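Local structure of structural PPIase-like protein L605 (Mimivirus, 2OSE) at residues N10-L23 with T197-Q211. The protein is a homotrimeric, virally encoded cyclophilin that by family probably acts as a peptidyl-prolyl cis-trans isomerase and may bind cyclosporin A. Numbering follows the deposited sequence.
Sequences NSGKNPRVYMDIVL and TFSIGKCGAYLDSSQ
With chi1 at 54°, CG of Y18 sits between its backbone N and carbonyl carbon, and the ring folds back over G204 of the facing strand. Y206, its CG anti to the carbonyl carbon (chi1 -62°), turns its ring so that its face meets the edge of Y18. The antiparallel pairing of 16-23 with 198-205 joins the first and last strands of the cyclophilin beta-barrel. The two rings form a T-shaped stack, planes 60° apart, with Y18 CD2 3.6 Å from Y206 CZ. G204 CA makes a CH-pi contact over the face of the Y18 ring. Between the same two residues, Y18 N donates to G204 O at 2.9 Å.

A beta bulge shifts the register between M19 and I21. There D20 N donates to K202 O, and G201 N reaches D20 O from above the carbonyl plane. D20 OD1 forms a salt bridge with R30. On the face that carries M19, I200 and C203, M19 CG packs on I200 CG2 and C203 CB, while M19 also touches F47 of helix 41-52. L23 CD1 lies over the F198 ring. D208 N-caps helix 209-212, its OD2 accepting from Q211 N. A water donates to D208 OD1 at 2.7 Å while accepting from N14 N.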
loop_
_atom_site.group_PDB
_atom_site.type_symbol
_atom_site.label_atom_id
_atom_site.label_comp_id
_atom_site.label_asym_id
_atom_site.label_seq_id
_atom_site.Cartn_x
_atom_site.Cartn_y
_atom_site.Cartn_z
ATOM N N ASN A 10 11.609 -36.180 -6.761
ATOM C CA ASN A 10 11.404 -36.600 -5.383
ATOM C C ASN A 10 12.603 -36.215 -4.555
ATOM O O ASN A 10 13.707 -36.723 -4.774
ATOM C CB ASN A 10 11.072 -38.088 -5.282
ATOM C CG ASN A 10 10.470 -38.449 -3.949
ATOM O OD1 ASN A 10 10.967 -38.035 -2.898
ATOM N ND2 ASN A 10 9.391 -39.228 -3.975
ATOM N N SER A 11 12.383 -35.283 -3.627
ATOM C CA SER A 11 13.482 -34.649 -2.914
ATOM C C SER A 11 13.702 -35.289 -1.547
ATOM O O SER A 11 14.598 -34.879 -0.795
ATOM C CB SER A 11 13.249 -33.136 -2.801
ATOM O OG SER A 11 13.524 -32.483 -4.037
ATOM N N GLY A 12 12.877 -36.293 -1.259
ATOM C CA GLY A 12 12.872 -37.021 -0.017
ATOM C C GLY A 12 11.514 -36.870 0.637
ATOM O O GLY A 12 10.735 -36.009 0.250
ATOM N N LYS A 13 11.261 -37.697 1.644
ATOM C CA LYS A 13 10.058 -37.652 2.443
ATOM C C LYS A 13 9.956 -36.366 3.284
ATOM O O LYS A 13 8.875 -35.792 3.425
ATOM C CB LYS A 13 10.020 -38.884 3.356
ATOM C CG LYS A 13 8.842 -38.934 4.337
ATOM C CD LYS A 13 8.969 -40.096 5.348
ATOM C CE LYS A 13 7.583 -40.573 5.814
ATOM N NZ LYS A 13 7.565 -41.042 7.250
ATOM N N ASN A 14 11.080 -35.962 3.875
ATOM C CA ASN A 14 11.145 -34.766 4.691
ATOM C C ASN A 14 12.365 -33.959 4.288
ATOM O O ASN A 14 13.370 -33.960 5.001
ATOM C CB ASN A 14 11.186 -35.101 6.171
ATOM C CG ASN A 14 9.895 -35.729 6.662
ATOM O OD1 ASN A 14 9.856 -36.926 6.940
ATOM N ND2 ASN A 14 8.839 -34.934 6.777
ATOM N N PRO A 15 12.292 -33.280 3.128
ATOM C CA PRO A 15 13.436 -32.485 2.723
ATOM C C PRO A 15 13.675 -31.421 3.783
ATOM O O PRO A 15 12.739 -30.987 4.420
ATOM C CB PRO A 15 12.972 -31.809 1.425
ATOM C CG PRO A 15 11.813 -32.613 0.964
ATOM C CD PRO A 15 11.165 -33.168 2.181
ATOM N N ARG A 16 14.922 -31.024 3.978
ATOM C CA ARG A 16 15.229 -29.929 4.888
ATOM C C ARG A 16 15.914 -28.866 4.105
ATOM O O ARG A 16 16.754 -29.176 3.266
ATOM C CB ARG A 16 16.119 -30.398 6.032
ATOM C CG ARG A 16 15.390 -31.296 7.020
ATOM C CD ARG A 16 16.325 -31.799 8.105
ATOM N NE ARG A 16 15.671 -32.874 8.816
ATOM C CZ ARG A 16 15.121 -32.777 10.008
ATOM N NH1 ARG A 16 15.234 -31.674 10.701
ATOM N NH2 ARG A 16 14.485 -33.833 10.529
ATOM N N VAL A 17 15.572 -27.611 4.372
ATOM C CA VAL A 17 16.130 -26.480 3.621
ATOM C C VAL A 17 16.466 -25.357 4.579
ATOM O O VAL A 17 15.992 -25.349 5.720
ATOM C CB VAL A 17 15.157 -25.943 2.557
ATOM C CG1 VAL A 17 14.791 -27.029 1.510
ATOM C CG2 VAL A 17 13.901 -25.357 3.243
ATOM N N TYR A 18 17.269 -24.407 4.106
ATOM C CA TYR A 18 17.614 -23.209 4.876
ATOM C C TYR A 18 17.378 -21.926 4.074
ATOM O O TYR A 18 17.407 -21.931 2.832
ATOM C CB TYR A 18 19.080 -23.274 5.351
ATOM C CG TYR A 18 20.068 -23.504 4.208
ATOM C CD1 TYR A 18 20.628 -22.427 3.527
ATOM C CD2 TYR A 18 20.408 -24.808 3.786
ATOM C CE1 TYR A 18 21.531 -22.631 2.442
ATOM C CE2 TYR A 18 21.289 -25.012 2.696
ATOM C CZ TYR A 18 21.837 -23.914 2.038
ATOM O OH TYR A 18 22.710 -24.110 0.966
ATOM N N MET A 19 17.172 -20.841 4.806
ATOM C CA MET A 19 17.030 -19.495 4.260
ATOM C C MET A 19 17.637 -18.497 5.245
ATOM O O MET A 19 17.119 -18.339 6.376
ATOM C CB MET A 19 15.550 -19.108 4.158
ATOM C CG MET A 19 14.845 -19.524 2.961
ATOM S SD MET A 19 13.045 -19.202 3.165
ATOM C CE MET A 19 12.615 -20.003 1.628
ATOM N N ASP A 20 18.660 -17.774 4.798
ATOM C CA ASP A 20 19.092 -16.533 5.499
ATOM C C ASP A 20 18.018 -15.460 5.380
ATOM O O ASP A 20 17.375 -15.341 4.323
ATOM C CB ASP A 20 20.375 -15.972 4.884
ATOM C CG ASP A 20 21.588 -16.651 5.374
ATOM O OD1 ASP A 20 21.580 -17.230 6.494
ATOM O OD2 ASP A 20 22.584 -16.626 4.630
ATOM N N ILE A 21 17.821 -14.694 6.455
ATOM C CA ILE A 21 16.904 -13.530 6.453
ATOM C C ILE A 21 17.787 -12.290 6.507
ATOM O O ILE A 21 18.725 -12.230 7.310
ATOM C CB ILE A 21 15.902 -13.541 7.649
ATOM C CG1 ILE A 21 15.186 -14.916 7.741
ATOM C CG2 ILE A 21 14.856 -12.384 7.547
ATOM C CD1 ILE A 21 14.119 -15.113 6.663
ATOM N N VAL A 22 17.538 -11.363 5.586
ATOM C CA VAL A 22 18.412 -10.192 5.396
ATOM C C VAL A 22 17.587 -8.947 5.726
ATOM O O VAL A 22 16.390 -8.884 5.443
ATOM C CB VAL A 22 18.978 -10.150 3.928
ATOM C CG1 VAL A 22 19.700 -8.799 3.595
ATOM C CG2 VAL A 22 19.909 -11.341 3.678
ATOM N N LEU A 23 18.229 -7.976 6.359
ATOM C CA LEU A 23 17.633 -6.649 6.578
ATOM C C LEU A 23 18.749 -5.617 6.404
ATOM O O LEU A 23 19.786 -5.674 7.081
ATOM C CB LEU A 23 17.043 -6.540 7.981
ATOM C CG LEU A 23 16.590 -5.157 8.492
ATOM C CD1 LEU A 23 15.284 -4.818 7.883
ATOM C CD2 LEU A 23 16.496 -5.133 10.004
ATOM N N THR A 197 12.105 -3.543 5.535
ATOM C CA THR A 197 11.937 -4.551 4.466
ATOM C C THR A 197 12.866 -5.753 4.638
ATOM O O THR A 197 14.085 -5.651 4.492
ATOM C CB THR A 197 12.037 -3.934 3.065
ATOM O OG1 THR A 197 10.908 -3.084 2.876
ATOM C CG2 THR A 197 11.997 -5.022 1.963
ATOM N N PHE A 198 12.276 -6.902 4.964
ATOM C CA PHE A 198 13.034 -8.145 5.098
ATOM C C PHE A 198 13.109 -8.872 3.774
ATOM O O PHE A 198 12.183 -8.819 2.961
ATOM C CB PHE A 198 12.364 -9.049 6.159
ATOM C CG PHE A 198 12.347 -8.438 7.524
ATOM C CD1 PHE A 198 13.491 -8.436 8.312
ATOM C CD2 PHE A 198 11.210 -7.841 8.013
ATOM C CE1 PHE A 198 13.474 -7.857 9.569
ATOM C CE2 PHE A 198 11.194 -7.252 9.286
ATOM C CZ PHE A 198 12.307 -7.254 10.050
ATOM N N SER A 199 14.189 -9.610 3.565
ATOM C CA SER A 199 14.279 -10.408 2.347
ATOM C C SER A 199 14.982 -11.709 2.618
ATOM O O SER A 199 15.594 -11.887 3.684
ATOM C CB SER A 199 15.003 -9.628 1.242
ATOM O OG SER A 199 16.234 -9.150 1.747
ATOM N N ILE A 200 14.904 -12.609 1.649
ATOM C CA ILE A 200 15.609 -13.884 1.704
ATOM C C ILE A 200 17.007 -13.689 1.117
ATOM O O ILE A 200 17.145 -13.096 0.018
ATOM C CB ILE A 200 14.815 -14.991 0.922
ATOM C CG1 ILE A 200 13.402 -15.147 1.526
ATOM C CG2 ILE A 200 15.576 -16.307 0.881
ATOM C CD1 ILE A 200 12.377 -16.001 0.620
ATOM N N GLY A 201 18.029 -14.144 1.848
ATOM C CA GLY A 201 19.400 -14.197 1.346
ATOM C C GLY A 201 19.713 -15.555 0.775
ATOM O O GLY A 201 18.867 -16.155 0.115
ATOM N N LYS A 202 20.932 -16.054 0.998
ATOM C CA LYS A 202 21.269 -17.383 0.509
ATOM C C LYS A 202 20.243 -18.418 0.987
ATOM O O LYS A 202 19.732 -18.326 2.098
ATOM C CB LYS A 202 22.679 -17.817 0.968
ATOM C CG LYS A 202 23.855 -17.216 0.194
ATOM C CD LYS A 202 25.123 -18.122 0.361
ATOM C CE LYS A 202 26.268 -17.660 -0.529
ATOM N NZ LYS A 202 26.133 -18.166 -1.958
ATOM N N CYS A 203 19.951 -19.395 0.134
ATOM C CA CYS A 203 19.028 -20.452 0.481
ATOM C C CYS A 203 19.486 -21.711 -0.248
ATOM O O CYS A 203 20.311 -21.654 -1.181
ATOM C CB CYS A 203 17.570 -20.062 0.168
ATOM S SG CYS A 203 17.248 -19.605 -1.536
ATOM N N GLY A 204 18.944 -22.837 0.159
ATOM C CA GLY A 204 19.409 -24.114 -0.341
ATOM C C GLY A 204 18.738 -25.236 0.394
ATOM O O GLY A 204 18.000 -25.011 1.346
ATOM N N ALA A 205 18.979 -26.449 -0.089
ATOM C CA ALA A 205 18.520 -27.659 0.567
ATOM C C ALA A 205 19.748 -28.338 1.116
ATOM O O ALA A 205 20.815 -28.320 0.472
ATOM C CB ALA A 205 17.818 -28.570 -0.427
ATOM N N TYR A 206 19.621 -28.886 2.320
ATOM C CA TYR A 206 20.599 -29.826 2.846
ATOM C C TYR A 206 20.498 -31.135 2.064
ATOM O O TYR A 206 19.414 -31.485 1.581
ATOM C CB TYR A 206 20.331 -30.121 4.323
ATOM C CG TYR A 206 20.424 -28.929 5.207
ATOM C CD1 TYR A 206 21.659 -28.426 5.610
ATOM C CD2 TYR A 206 19.269 -28.276 5.639
ATOM C CE1 TYR A 206 21.734 -27.302 6.442
ATOM C CE2 TYR A 206 19.347 -27.170 6.457
ATOM C CZ TYR A 206 20.568 -26.686 6.844
ATOM O OH TYR A 206 20.617 -25.597 7.673
ATOM N N LEU A 207 21.607 -31.873 1.966
ATOM C CA LEU A 207 21.592 -33.217 1.352
ATOM C C LEU A 207 20.564 -34.072 2.054
ATOM O O LEU A 207 20.540 -34.159 3.288
ATOM C CB LEU A 207 22.949 -33.943 1.491
ATOM C CG LEU A 207 23.116 -35.286 0.733
ATOM C CD1 LEU A 207 23.376 -35.032 -0.768
ATOM C CD2 LEU A 207 24.266 -36.131 1.311
ATOM N N ASP A 208 19.727 -34.724 1.272
ATOM C CA ASP A 208 18.870 -35.769 1.840
ATOM C C ASP A 208 19.549 -37.120 1.629
ATOM O O ASP A 208 19.598 -37.623 0.505
ATOM C CB ASP A 208 17.468 -35.747 1.226
ATOM C CG ASP A 208 16.559 -36.761 1.860
ATOM O OD1 ASP A 208 15.837 -36.370 2.817
ATOM O OD2 ASP A 208 16.586 -37.943 1.427
ATOM N N SER A 209 20.087 -37.681 2.708
ATOM C CA SER A 209 21.030 -38.798 2.585
ATOM C C SER A 209 20.359 -40.096 2.111
ATOM O O SER A 209 20.956 -40.842 1.333
ATOM C CB SER A 209 21.848 -39.002 3.868
ATOM O OG SER A 209 21.039 -39.414 4.945
ATOM N N SER A 210 19.116 -40.330 2.542
ATOM C CA SER A 210 18.324 -41.483 2.067
ATOM C C SER A 210 18.073 -41.390 0.577
ATOM O O SER A 210 18.252 -42.380 -0.127
ATOM C CB SER A 210 16.996 -41.602 2.808
ATOM O OG SER A 210 17.197 -41.812 4.193
ATOM N N GLN A 211 17.668 -40.211 0.090
ATOM C CA GLN A 211 17.569 -39.984 -1.360
ATOM C C GLN A 211 18.911 -40.028 -2.088
ATOM O O GLN A 211 18.968 -40.492 -3.225
ATOM C CB GLN A 211 16.850 -38.661 -1.697
ATOM C CG GLN A 211 15.323 -38.751 -1.820
ATOM C CD GLN A 211 14.861 -39.679 -2.954
ATOM O OE1 GLN A 211 14.160 -40.661 -2.706
ATOM N NE2 GLN A 211 15.267 -39.377 -4.190
HETATM O O HOH W 1 13.653 -37.292 4.158
HETATM O O HOH W 2 16.504 -34.080 4.241
HETATM O O HOH W 3 16.940 -31.926 2.026
HETATM O O HOH W 4 23.386 -26.598 0.129
HETATM O O HOH W 5 22.764 -14.674 2.786
HETATM O O HOH W 6 16.253 -6.819 2.645
#